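Local coordinates for protein MxaA (Stigmatella aurantiaca, PDB 4W4T) that reductively releases the product chain of the myxalamid PKS-NRPS assembly line through its NADPH-binding terminal reductase domain, the part modelled here, at residues R138-I143 with A177-I182; A200-D205 with R375-D380; R246-S251 with L282-V287; M272-S277 with G331-P336; I294-M299 with K386-T391. All coordinates share one frame; numbering follows the deposited sequence.

How the contacts relate
Contact 3 lies nearest the NADPH site, which is empty in this chain: the side chain of Val287 is about 4 Å from those of Phe66 and Leu67. It also touches contact 2: SE of Met376, modelled as selenomethionine, packs 3.5 Å from Arg246 NH2 and lies close to Leu282 as well. In contact 2 the side chain of Val377 is about 10 Å from that of Tyr218, another NADPH-binding residue. Strand 285-286 of contact 3 runs into helix 287-298, whose later part supplies one side of contact 5. Contacts 1 and 4 occupy opposite sides of the chain's centre, their own centres about 53 Å apart, and both are remote from the cofactor site.

Contact 1: R138-I143 with A177-I182; sequences RLSEEI and ATRTRI. With ACT (acetate ion), chain C.
Arg181 reaches the last turn of helix 133-142 and holds one backbone oxygen with two nitrogens: NE and NH2 each lie 3.0 Å from Glu141 O. The oxygen sits in the guanidinium plane, at the edge formed by NE and NH2, whereas both nitrogens approach the peptide from the same face, above the carbonyl plane. Arg181 gets there with CG between its backbone N and carbonyl carbon (chi1 59°) and an extended chain out to NE. Ile143 O lies over one face of the guanidinium, 3.2 Å above its plane, without a hydrogen bond; a positive group here would probably suit the carbonyl-rich end of the helix. Ser140 CB packs 3.6 Å from Arg179 CG. Ser140 OG and Thr180 OG1 are modelled only 2.4 Å apart, too close for the details of that bond to be trusted. In the Rossmann-type fold, this is where the loop from helix 159-177 to strand 185-188 closes on the end of helix 133-142. Arg179 NH1 donates to an acetate ion, probably from the crystallisation liquor, OXT at 3.0 Å. In the second shell, Asp144 forms a salt bridge with Arg181 NH2, and Lys183 NZ bonds both Ser140 O and Arg181 O.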
# COMPACT_ATOMS: atom_id res chain seq x y z
N ARG A 138 23.35 -32.89 -6.56
CA ARG A 138 24.60 -32.71 -5.80
C ARG A 138 24.30 -32.21 -4.38
O ARG A 138 24.86 -32.72 -3.40
CB ARG A 138 25.53 -31.73 -6.51
CG ARG A 138 26.87 -31.54 -5.81
CD ARG A 138 27.88 -30.84 -6.72
NE ARG A 138 27.53 -29.44 -6.99
CZ ARG A 138 27.00 -28.98 -8.12
NH1 ARG A 138 26.74 -29.79 -9.14
NH2 ARG A 138 26.73 -27.68 -8.24
N LEU A 139 23.42 -31.23 -4.27
CA LEU A 139 23.05 -30.70 -2.96
C LEU A 139 22.43 -31.81 -2.11
O LEU A 139 22.66 -31.89 -0.91
CB LEU A 139 22.10 -29.51 -3.11
CG LEU A 139 21.88 -28.64 -1.87
CD1 LEU A 139 23.15 -27.91 -1.51
CD2 LEU A 139 20.73 -27.64 -2.12
N SER A 140 21.66 -32.69 -2.76
CA SER A 140 20.99 -33.79 -2.08
C SER A 140 21.98 -34.83 -1.54
O SER A 140 21.60 -35.68 -0.73
CB SER A 140 20.00 -34.49 -3.00
OG SER A 140 20.65 -35.49 -3.79
N GLU A 141 23.21 -34.79 -2.03
CA GLU A 141 24.26 -35.70 -1.56
C GLU A 141 25.07 -35.07 -0.43
O GLU A 141 25.60 -35.76 0.44
CB GLU A 141 25.19 -36.10 -2.71
CG GLU A 141 24.53 -36.93 -3.79
CD GLU A 141 25.30 -36.91 -5.11
OE1 GLU A 141 26.35 -36.22 -5.19
OE2 GLU A 141 24.84 -37.57 -6.06
N GLU A 142 25.17 -33.75 -0.46
CA GLU A 142 26.11 -33.04 0.41
C GLU A 142 25.55 -32.64 1.78
O GLU A 142 26.27 -32.67 2.79
CB GLU A 142 26.63 -31.81 -0.34
CG GLU A 142 27.44 -32.19 -1.58
CD GLU A 142 28.23 -31.04 -2.18
OE1 GLU A 142 27.93 -29.87 -1.88
OE2 GLU A 142 29.16 -31.32 -2.97
N ILE A 143 24.26 -32.32 1.83
CA ILE A 143 23.66 -31.72 3.04
C ILE A 143 23.23 -32.73 4.09
O ILE A 143 22.53 -33.70 3.77
CB ILE A 143 22.43 -30.87 2.68
CG1 ILE A 143 22.84 -29.76 1.72
CG2 ILE A 143 21.76 -30.29 3.97
CD1 ILE A 143 23.93 -28.86 2.23
N ALA A 177 15.05 -32.80 1.38
CA ALA A 177 15.23 -33.53 2.63
C ALA A 177 14.95 -35.03 2.46
O ALA A 177 15.35 -35.84 3.29
CB ALA A 177 14.32 -32.95 3.71
N THR A 178 14.27 -35.40 1.37
CA THR A 178 13.97 -36.80 1.13
C THR A 178 14.66 -37.34 -0.13
O THR A 178 14.40 -38.47 -0.54
CB THR A 178 12.45 -37.05 0.99
OG1 THR A 178 11.91 -36.19 -0.03
CG2 THR A 178 11.74 -36.79 2.32
N ARG A 179 15.53 -36.54 -0.74
CA ARG A 179 16.22 -36.94 -1.97
C ARG A 179 17.59 -37.53 -1.66
O ARG A 179 18.40 -36.89 -0.99
CB ARG A 179 16.37 -35.74 -2.92
CG ARG A 179 17.04 -36.07 -4.27
CD ARG A 179 16.13 -36.90 -5.16
NE ARG A 179 14.82 -36.27 -5.35
CZ ARG A 179 14.50 -35.43 -6.34
NH1 ARG A 179 15.38 -35.07 -7.27
NH2 ARG A 179 13.28 -34.93 -6.38
N THR A 180 17.84 -38.72 -2.19
CA THR A 180 19.13 -39.38 -2.04
C THR A 180 19.29 -39.96 -0.64
O THR A 180 19.35 -41.18 -0.46
CB THR A 180 20.30 -38.42 -2.31
OG1 THR A 180 20.15 -37.85 -3.62
CG2 THR A 180 21.63 -39.15 -2.23
N ARG A 181 19.35 -39.08 0.35
CA ARG A 181 19.49 -39.49 1.74
C ARG A 181 18.74 -38.54 2.67
O ARG A 181 18.67 -37.34 2.41
CB ARG A 181 20.95 -39.58 2.14
CG ARG A 181 21.76 -38.30 2.00
CD ARG A 181 23.21 -38.62 2.34
NE ARG A 181 24.09 -37.47 2.37
CZ ARG A 181 24.33 -36.75 3.46
NH1 ARG A 181 23.72 -37.07 4.59
NH2 ARG A 181 25.18 -35.74 3.43
N ILE A 182 18.19 -39.10 3.74
CA ILE A 182 17.34 -38.36 4.67
C ILE A 182 18.07 -37.24 5.38
O ILE A 182 19.18 -37.42 5.88
CB ILE A 182 16.72 -39.31 5.71
CG1 ILE A 182 15.90 -40.39 5.01
CG2 ILE A 182 15.87 -38.54 6.74
CD1 ILE A 182 14.96 -39.82 3.97
C ACT C . 13.06 -33.16 -9.73
O ACT C . 12.77 -32.37 -10.70
OXT ACT C . 14.21 -33.68 -9.61
CH3 ACT C . 12.00 -33.50 -8.72

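Contact 2: A200-D205 with R375-D380; sequences APIRED and RMVVCD
The backbones of 200-205 and 375-380 meet in a single beta bridge of Ile202 with Cys379, made by Ile202 N donating to Val378 O (2.8 Å) and Asp380 N donating to Ile202 O (2.9 Å). This isolated bridge ties the loop after strand 185-188 of the Rossmann-type domain to the chain just before helix 382-388. Pro201 and Val378 lie side by side, while Asp380, with CG anti to its backbone N (chi1 -176°), sets CB beside Pro201 CB and turns OD2 toward a water. The carboxylates of Glu204 and Asp380 stand almost perpendicular, with Glu204 OE1 4.2 Å from Asp380 OD2. The water probably eases this approach of like charges: it accepts from Glu204 N and donates to Glu204 OE1 and Asp380 OD2, both at 2.6 Å. Further out, Thr384 OG1 and the backbone nitrogens of His309 and Asp383 grip Glu204, and Gly382 N bonds Asp380 OD2. With an alanine in place of Glu204, those first three donors would probably lose their acceptor and the water one of its three partners. Ile202 and Val377 cross at about a right angle, CD1 of the isoleucine 3.9 Å from CG2 of the valine.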
# COMPACT_ATOMS: atom_id res chain seq x y z
N ALA A 200 -7.22 -18.10 26.04
CA ALA A 200 -6.27 -18.97 26.73
C ALA A 200 -5.03 -19.14 25.88
O ALA A 200 -5.13 -19.19 24.64
CB ALA A 200 -6.90 -20.30 27.06
N PRO A 201 -3.86 -19.18 26.52
CA PRO A 201 -2.60 -19.41 25.80
C PRO A 201 -2.68 -20.70 25.00
O PRO A 201 -3.01 -21.75 25.54
CB PRO A 201 -1.56 -19.48 26.91
CG PRO A 201 -2.18 -18.67 28.04
CD PRO A 201 -3.63 -18.96 27.96
N ILE A 202 -2.42 -20.62 23.70
CA ILE A 202 -2.56 -21.80 22.86
C ILE A 202 -1.37 -22.73 23.09
O ILE A 202 -0.21 -22.30 23.06
CB ILE A 202 -2.69 -21.42 21.38
CG1 ILE A 202 -3.98 -20.62 21.17
CG2 ILE A 202 -2.69 -22.68 20.50
CD1 ILE A 202 -4.16 -20.09 19.76
N ARG A 203 -1.67 -24.01 23.34
CA ARG A 203 -0.62 -24.97 23.66
C ARG A 203 0.16 -25.38 22.43
O ARG A 203 -0.38 -25.47 21.33
CB ARG A 203 -1.21 -26.23 24.31
CG ARG A 203 -1.89 -25.99 25.65
CD ARG A 203 -2.44 -27.29 26.18
NE ARG A 203 -1.44 -28.35 26.11
CZ ARG A 203 -0.51 -28.56 27.03
NH1 ARG A 203 -0.45 -27.77 28.10
NH2 ARG A 203 0.36 -29.55 26.89
N GLU A 204 1.44 -25.64 22.64
CA GLU A 204 2.34 -26.07 21.58
C GLU A 204 1.90 -27.39 20.97
O GLU A 204 2.10 -27.61 19.77
CB GLU A 204 3.77 -26.16 22.13
CG GLU A 204 4.33 -24.79 22.49
CD GLU A 204 5.38 -24.80 23.58
OE1 GLU A 204 5.09 -25.32 24.68
OE2 GLU A 204 6.49 -24.28 23.33
N ASP A 205 1.28 -28.26 21.76
CA ASP A 205 0.86 -29.57 21.23
C ASP A 205 -0.58 -29.60 20.72
O ASP A 205 -1.11 -30.66 20.42
CB ASP A 205 1.05 -30.66 22.29
CG ASP A 205 0.25 -30.41 23.55
OD1 ASP A 205 -0.69 -29.60 23.55
OD2 ASP A 205 0.56 -31.06 24.57
N ARG A 375 -6.95 -7.95 17.30
CA ARG A 375 -6.84 -9.26 17.93
C ARG A 375 -5.41 -9.75 17.78
O ARG A 375 -4.84 -9.67 16.69
CB ARG A 375 -7.78 -10.28 17.29
CG ARG A 375 -9.22 -9.81 17.08
CD ARG A 375 -9.87 -10.56 15.92
NE ARG A 375 -11.29 -10.22 15.80
CZ ARG A 375 -12.10 -10.70 14.87
NH1 ARG A 375 -11.64 -11.54 13.95
NH2 ARG A 375 -13.38 -10.33 14.85
N MSE A 376 -4.85 -10.30 18.85
CA MSE A 376 -3.53 -10.92 18.76
C MSE A 376 -3.58 -12.32 19.38
O MSE A 376 -4.55 -12.68 20.03
CB MSE A 376 -2.49 -10.04 19.44
CG MSE A 376 -2.39 -8.70 18.76
SE MSE A 376 -1.03 -7.57 19.56
CE MSE A 376 -1.66 -5.83 18.90
N VAL A 377 -2.54 -13.12 19.13
CA VAL A 377 -2.53 -14.47 19.66
C VAL A 377 -1.71 -14.54 20.94
O VAL A 377 -0.70 -13.85 21.10
CB VAL A 377 -1.97 -15.48 18.62
CG1 VAL A 377 -0.59 -15.08 18.19
CG2 VAL A 377 -1.96 -16.88 19.20
N VAL A 378 -2.17 -15.35 21.88
CA VAL A 378 -1.44 -15.62 23.10
C VAL A 378 -1.05 -17.09 23.10
O VAL A 378 -1.91 -17.94 22.89
CB VAL A 378 -2.28 -15.29 24.34
CG1 VAL A 378 -1.48 -15.49 25.61
CG2 VAL A 378 -2.79 -13.87 24.25
N CYS A 379 0.23 -17.36 23.32
CA CYS A 379 0.80 -18.71 23.20
C CYS A 379 1.40 -19.21 24.50
O CYS A 379 2.06 -18.45 25.20
CB CYS A 379 1.89 -18.75 22.13
SG CYS A 379 1.24 -18.48 20.51
N ASP A 380 1.16 -20.48 24.79
CA ASP A 380 1.85 -21.14 25.89
C ASP A 380 3.23 -21.60 25.42
O ASP A 380 3.39 -21.93 24.24
CB ASP A 380 1.04 -22.32 26.41
CG ASP A 380 1.68 -22.98 27.62
OD1 ASP A 380 1.62 -22.38 28.71
OD2 ASP A 380 2.25 -24.08 27.47
O HOH W 1 2.55 -25.53 25.34

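Contact 3: R246-S251 with L282-V287; sequences RVTGHS and LDLTPV
Two parallel strands of the Rossmann-type sheet, the end of 239-248 and the short 285-286, pair here and then diverge, the second running straight into helix 287-298 with Pro286 at its N-cap position. Thr285 N donates to Arg246 O nearly end-on to the carbonyl, Thr248 N donates to Thr285 O at 2.9 Å from well above the carbonyl plane, and Val287 N donates to Thr248 O.

Asp283 and Arg246 extend the pairing beyond the strands. With CG anti to its backbone N (chi1 -177°), Asp283 brings OD2 to 2.9 Å from Arg246 N; the same oxygen accepts from Thr285 OG1 on its syn side. The arginine answers by bending at chi3 (-68°) alongside the Asp283 carbonyl, so that NH1 meets Asp283 O in the carbonyl plane, on a lone pair, at 2.9 Å. A water accepts from that NH1 and from Asp283 N as well. The other carboxylate oxygen, OD1, is taken by the backbone of Asn312.

Val247 and Thr285 share one face of the sheet, Thr248 and Pro286 the other. On that second face the Thr248 and Leu284 side chains cross at about a right angle through Thr248 CG2, and Thr248 OG1 bonds Tyr406 of helix 400-412. Val287 also touches Phe66 and Leu67, two NADPH-binding residues at the start of helix 66-78, although no cofactor is bound in this chain. Val247 and Val287 meet at a slant, CG1 of Val247 3.8 Å from Val287 CB.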
# COMPACT_ATOMS: atom_id res chain seq x y z
N ARG A 246 6.45 -12.46 17.95
CA ARG A 246 6.83 -11.19 17.35
C ARG A 246 8.31 -10.95 17.66
O ARG A 246 8.68 -10.64 18.80
CB ARG A 246 5.97 -10.05 17.90
CG ARG A 246 6.42 -8.68 17.48
CD ARG A 246 5.50 -7.60 18.07
NE ARG A 246 4.16 -7.63 17.49
CZ ARG A 246 3.06 -7.90 18.19
NH1 ARG A 246 3.15 -8.16 19.49
NH2 ARG A 246 1.87 -7.91 17.59
N VAL A 247 9.15 -11.10 16.64
CA VAL A 247 10.59 -11.11 16.83
C VAL A 247 11.15 -9.69 16.82
O VAL A 247 11.06 -9.00 15.81
CB VAL A 247 11.29 -11.95 15.74
CG1 VAL A 247 12.81 -11.87 15.89
CG2 VAL A 247 10.81 -13.39 15.80
N THR A 248 11.72 -9.27 17.95
CA THR A 248 12.16 -7.89 18.12
C THR A 248 13.68 -7.80 18.21
O THR A 248 14.38 -8.80 18.05
CB THR A 248 11.50 -7.24 19.37
OG1 THR A 248 11.86 -7.98 20.55
CG2 THR A 248 9.98 -7.26 19.22
N GLY A 249 14.20 -6.60 18.48
CA GLY A 249 15.63 -6.34 18.45
C GLY A 249 16.48 -7.23 19.34
O GLY A 249 15.99 -7.85 20.28
N HIS A 250 17.78 -7.29 19.03
CA HIS A 250 18.73 -7.98 19.89
C HIS A 250 18.77 -7.30 21.27
O HIS A 250 18.90 -6.09 21.32
CB HIS A 250 20.11 -7.98 19.26
CG HIS A 250 21.10 -8.86 19.95
ND1 HIS A 250 21.76 -8.48 21.10
CD2 HIS A 250 21.54 -10.11 19.66
CE1 HIS A 250 22.57 -9.46 21.48
NE2 HIS A 250 22.45 -10.46 20.62
N SER A 251 18.69 -8.07 22.35
CA SER A 251 18.47 -7.51 23.70
C SER A 251 19.67 -6.74 24.26
O SER A 251 19.53 -6.01 25.25
CB SER A 251 18.10 -8.62 24.69
OG SER A 251 19.18 -9.51 24.93
N LEU A 282 0.79 -8.03 24.87
CA LEU A 282 1.79 -7.87 23.83
C LEU A 282 2.98 -8.81 24.00
O LEU A 282 3.58 -8.90 25.08
CB LEU A 282 2.28 -6.42 23.80
CG LEU A 282 1.17 -5.39 23.56
CD1 LEU A 282 1.68 -3.99 23.89
CD2 LEU A 282 0.67 -5.44 22.12
N ASP A 283 3.30 -9.51 22.92
CA ASP A 283 4.53 -10.29 22.81
C ASP A 283 5.66 -9.49 22.17
O ASP A 283 5.49 -8.91 21.11
CB ASP A 283 4.29 -11.54 21.98
CG ASP A 283 5.52 -12.41 21.91
OD1 ASP A 283 6.03 -12.72 23.00
OD2 ASP A 283 5.96 -12.79 20.80
N LEU A 284 6.82 -9.48 22.83
CA LEU A 284 8.05 -8.98 22.23
C LEU A 284 9.14 -9.97 22.55
O LEU A 284 9.52 -10.13 23.71
CB LEU A 284 8.43 -7.59 22.75
CG LEU A 284 7.67 -6.36 22.25
CD1 LEU A 284 6.38 -6.19 23.01
CD2 LEU A 284 8.56 -5.15 22.45
N THR A 285 9.62 -10.66 21.52
CA THR A 285 10.57 -11.75 21.70
C THR A 285 11.89 -11.40 21.02
O THR A 285 11.99 -11.46 19.79
CB THR A 285 10.02 -13.05 21.10
OG1 THR A 285 8.68 -13.27 21.58
CG2 THR A 285 10.89 -14.22 21.49
N PRO A 286 12.90 -11.01 21.81
CA PRO A 286 14.17 -10.59 21.21
C PRO A 286 14.80 -11.65 20.30
O PRO A 286 14.80 -12.83 20.63
CB PRO A 286 15.05 -10.34 22.43
CG PRO A 286 14.07 -9.89 23.50
CD PRO A 286 12.87 -10.78 23.27
N VAL A 287 15.37 -11.20 19.19
CA VAL A 287 15.91 -12.13 18.17
C VAL A 287 17.04 -13.03 18.72
O VAL A 287 17.19 -14.17 18.26
CB VAL A 287 16.41 -11.36 16.94
CG1 VAL A 287 17.67 -10.54 17.25
CG2 VAL A 287 16.66 -12.34 15.77
O HOH W 2 1.23 -9.91 20.82

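Contact 4: M272-S277 with G331-P336; sequences MGVAPS and GLRVLP
A small parallel sheet of two strands, 274-277 and 333-336, stands apart from the Rossmann sheet, its centre about 28 Å from the centre of the chain, in a region consistent with the smaller, more variable part of an extended short-chain dehydrogenase. The strand axes come within 4.5 Å, their directions 42° apart. Four backbone bonds join them: Arg333 N to Gly273 O, Ala275 N to Arg333 O, Leu335 N to Ala275 O and Ser277 N to Leu335 O, the last at 2.9 Å. Gly273, with positive phi, is the C-prime residue of a Schellman motif that ends helix 261-272, so the strand starts directly from the helix terminus.

One face of the sheet carries Val274, Pro276, Arg333 and Leu335. Val274 puts CG2 anti to its backbone N, and this methyl meets Leu335 CD1 at 3.5 Å, a tight contact in which the two side chains cross at about a right angle. The Arg333 chain bends at chi3 (-49°) and lays its guanidinium over Gly273 O and Val274 CB: Gly273 O lies 3.6 Å above the plane, offset toward the rim, and Val274 CB lies over the same face. On the other face of the sheet Val334 CG1 lies 3.6 Å from Ser277 CB.

Trp322 of helix 318-328 covers Ala275, Leu332 and Val334, while helix 337-348 packs on the face of Val274 and Leu335 through Glu343, its Trp340 NE1 bonding Val274 O; Cys269 of helix 261-272 touches Ala275, Pro276 and Leu332.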
# COMPACT_ATOMS: atom_id res chain seq x y z
N MSE A 272 3.78 11.25 16.05
CA MSE A 272 2.48 11.86 16.32
C MSE A 272 2.33 12.32 17.75
O MSE A 272 1.52 13.19 18.05
CB MSE A 272 1.35 10.89 16.00
CG MSE A 272 1.29 10.53 14.54
SE MSE A 272 -0.35 9.54 14.21
CE MSE A 272 0.22 7.83 14.87
N GLY A 273 3.11 11.71 18.65
CA GLY A 273 3.03 12.05 20.06
C GLY A 273 1.84 11.38 20.73
O GLY A 273 1.40 11.80 21.79
N VAL A 274 1.30 10.34 20.09
CA VAL A 274 0.15 9.64 20.64
C VAL A 274 0.22 8.13 20.37
O VAL A 274 0.67 7.70 19.30
CB VAL A 274 -1.16 10.23 20.10
CG1 VAL A 274 -1.26 10.06 18.59
CG2 VAL A 274 -2.34 9.60 20.79
N ALA A 275 -0.19 7.34 21.35
CA ALA A 275 -0.15 5.88 21.23
C ALA A 275 -1.52 5.31 21.60
O ALA A 275 -2.27 5.94 22.36
CB ALA A 275 0.94 5.29 22.12
N PRO A 276 -1.85 4.12 21.07
CA PRO A 276 -3.17 3.54 21.32
C PRO A 276 -3.21 2.71 22.59
O PRO A 276 -2.25 2.01 22.89
CB PRO A 276 -3.39 2.65 20.09
CG PRO A 276 -2.02 2.19 19.74
CD PRO A 276 -1.10 3.34 20.06
N SER A 277 -4.32 2.79 23.32
CA SER A 277 -4.52 1.84 24.40
C SER A 277 -5.17 0.61 23.77
O SER A 277 -6.30 0.66 23.30
CB SER A 277 -5.38 2.42 25.53
OG SER A 277 -6.61 2.91 25.04
N GLY A 331 7.34 11.90 24.46
CA GLY A 331 5.98 12.16 24.88
C GLY A 331 4.97 11.28 24.16
O GLY A 331 5.06 11.09 22.96
N LEU A 332 4.02 10.74 24.91
CA LEU A 332 2.96 9.92 24.34
C LEU A 332 1.65 10.15 25.07
O LEU A 332 1.49 9.75 26.23
CB LEU A 332 3.34 8.43 24.39
CG LEU A 332 4.48 7.92 23.51
CD1 LEU A 332 4.71 6.44 23.78
CD2 LEU A 332 4.20 8.16 22.02
N ARG A 333 0.71 10.82 24.41
CA ARG A 333 -0.67 10.84 24.87
C ARG A 333 -1.28 9.49 24.53
O ARG A 333 -0.91 8.87 23.53
CB ARG A 333 -1.48 11.96 24.21
CG ARG A 333 -0.90 13.35 24.39
CD ARG A 333 -1.88 14.42 23.89
NE ARG A 333 -2.38 14.10 22.55
CZ ARG A 333 -1.71 14.31 21.43
NH1 ARG A 333 -0.50 14.87 21.48
NH2 ARG A 333 -2.24 13.97 20.26
N VAL A 334 -2.20 9.02 25.36
CA VAL A 334 -2.86 7.76 25.04
C VAL A 334 -4.30 7.99 24.59
O VAL A 334 -5.04 8.76 25.19
CB VAL A 334 -2.86 6.80 26.24
CG1 VAL A 334 -3.54 5.49 25.86
CG2 VAL A 334 -1.45 6.53 26.66
N LEU A 335 -4.68 7.30 23.52
CA LEU A 335 -6.03 7.34 22.99
C LEU A 335 -6.58 5.95 22.74
O LEU A 335 -5.83 5.03 22.40
CB LEU A 335 -6.06 8.11 21.67
CG LEU A 335 -5.78 9.60 21.61
CD1 LEU A 335 -5.73 9.97 20.13
CD2 LEU A 335 -6.87 10.37 22.34
N PRO A 336 -7.90 5.79 22.89
CA PRO A 336 -8.56 4.56 22.44
C PRO A 336 -8.11 4.21 21.02
O PRO A 336 -7.84 5.13 20.24
CB PRO A 336 -10.05 4.93 22.48
CG PRO A 336 -10.15 5.99 23.51
CD PRO A 336 -8.86 6.77 23.45

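Contact 5: I294-M299 with K386-T391; sequences IVDLSM and KALGGT
Leu297 and Leu388 both set CG anti to the carbonyl carbon, beside the backbone N (chi1 -70° and -65°), and this brings the end of each toward the other segment. CD2 of Leu297 reaches Ala387 CB at 3.6 Å. From the facing side, CD2 of Leu388 slips between Asp296 and Leu297, 3.7 Å from Asp296 CB and 4.1 Å from Leu297 CG; the two leucine side chains cross at about a right angle. No hydrogen bond spans the two segments.

Helix 287-298 is one of the helices packed on the Rossmann sheet, where Leu297 also touches Leu242, Tyr308 and Leu310 of two strands. The end of helix 382-388 packs against this helix, with Ala387 also on Tyr308, and a type I turn from Leu388 to Thr391 carries the chain onward. Thr391 OG1 folds back to Leu388 O, 2.6 Å away, in the carbonyl plane and on a lone pair; Thr391 N shares this acceptor. Approaching from opposite directions, Thr391 and Asp296 put CB of the threonine 3.8 Å from OD2 of the aspartate. With a glycine in place of Thr391, Leu388 O would lose its hydroxyl partner, and the turn would probably be freer to move, with a gap opened beside the Asp296 carboxylate. That carboxylate is positioned from outside the two segments: OD1 forms a salt bridge with Arg78 of helix 66-78, and OD2 accepts from Thr393 OG1.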
# COMPACT_ATOMS: atom_id res chain seq x y z
N ILE A 294 16.15 -21.78 18.73
CA ILE A 294 16.10 -22.61 17.52
C ILE A 294 17.27 -23.59 17.51
O ILE A 294 17.08 -24.80 17.36
CB ILE A 294 16.14 -21.75 16.25
CG1 ILE A 294 14.84 -20.97 16.09
CG2 ILE A 294 16.39 -22.65 15.02
CD1 ILE A 294 14.87 -19.98 14.94
N VAL A 295 18.47 -23.06 17.69
CA VAL A 295 19.66 -23.91 17.60
C VAL A 295 19.68 -24.90 18.76
O VAL A 295 19.89 -26.08 18.55
CB VAL A 295 20.96 -23.08 17.58
CG1 VAL A 295 22.19 -23.99 17.68
CG2 VAL A 295 21.02 -22.25 16.30
N ASP A 296 19.40 -24.46 19.97
CA ASP A 296 19.34 -25.34 21.11
C ASP A 296 18.36 -26.46 20.92
O ASP A 296 18.68 -27.57 21.11
CB ASP A 296 19.00 -24.56 22.39
CG ASP A 296 20.20 -23.88 22.99
OD1 ASP A 296 21.32 -24.16 22.63
OD2 ASP A 296 20.05 -23.09 23.87
N LEU A 297 17.15 -26.15 20.52
CA LEU A 297 16.10 -27.16 20.36
C LEU A 297 16.44 -28.11 19.21
O LEU A 297 16.15 -29.30 19.28
CB LEU A 297 14.75 -26.51 20.10
CG LEU A 297 14.16 -25.78 21.31
CD1 LEU A 297 13.08 -24.80 20.84
CD2 LEU A 297 13.58 -26.78 22.31
N SER A 298 17.08 -27.58 18.17
CA SER A 298 17.40 -28.40 17.00
C SER A 298 18.40 -29.49 17.36
O SER A 298 18.55 -30.46 16.62
CB SER A 298 17.95 -27.54 15.87
OG SER A 298 19.27 -27.09 16.15
N MSE A 299 19.09 -29.32 18.48
CA MSE A 299 20.16 -30.24 18.80
C MSE A 299 19.77 -31.26 19.84
O MSE A 299 20.60 -32.07 20.27
CB MSE A 299 21.38 -29.45 19.23
CG MSE A 299 21.83 -28.57 18.10
SE MSE A 299 23.71 -28.19 18.16
CE MSE A 299 23.69 -27.26 19.87
N LYS A 386 10.69 -26.13 29.50
CA LYS A 386 11.27 -27.39 29.97
C LYS A 386 12.47 -27.82 29.15
O LYS A 386 13.53 -28.14 29.70
CB LYS A 386 10.24 -28.51 29.98
CG LYS A 386 8.96 -28.19 30.72
CD LYS A 386 8.11 -29.44 30.99
CE LYS A 386 6.71 -29.05 31.47
NZ LYS A 386 5.68 -29.23 30.40
N ALA A 387 12.33 -27.81 27.82
CA ALA A 387 13.39 -28.32 26.97
C ALA A 387 14.67 -27.47 27.10
O ALA A 387 15.77 -27.97 26.89
CB ALA A 387 12.93 -28.37 25.50
N LEU A 388 14.52 -26.20 27.46
CA LEU A 388 15.67 -25.30 27.55
C LEU A 388 16.23 -25.16 28.98
O LEU A 388 17.20 -24.45 29.18
CB LEU A 388 15.30 -23.92 27.03
CG LEU A 388 14.97 -23.85 25.53
CD1 LEU A 388 14.76 -22.40 25.13
CD2 LEU A 388 16.06 -24.49 24.70
N GLY A 389 15.62 -25.83 29.95
CA GLY A 389 15.93 -25.58 31.36
C GLY A 389 17.37 -25.87 31.76
O GLY A 389 17.91 -25.24 32.68
N GLY A 390 18.00 -26.82 31.07
CA GLY A 390 19.38 -27.16 31.34
C GLY A 390 20.34 -26.38 30.47
O GLY A 390 21.55 -26.58 30.53
N THR A 391 19.79 -25.50 29.63
CA THR A 391 20.61 -24.61 28.79
C THR A 391 20.71 -23.22 29.41
O THR A 391 20.02 -22.92 30.38
CB THR A 391 20.02 -24.44 27.37
OG1 THR A 391 18.90 -23.54 27.44
CG2 THR A 391 19.57 -25.77 26.77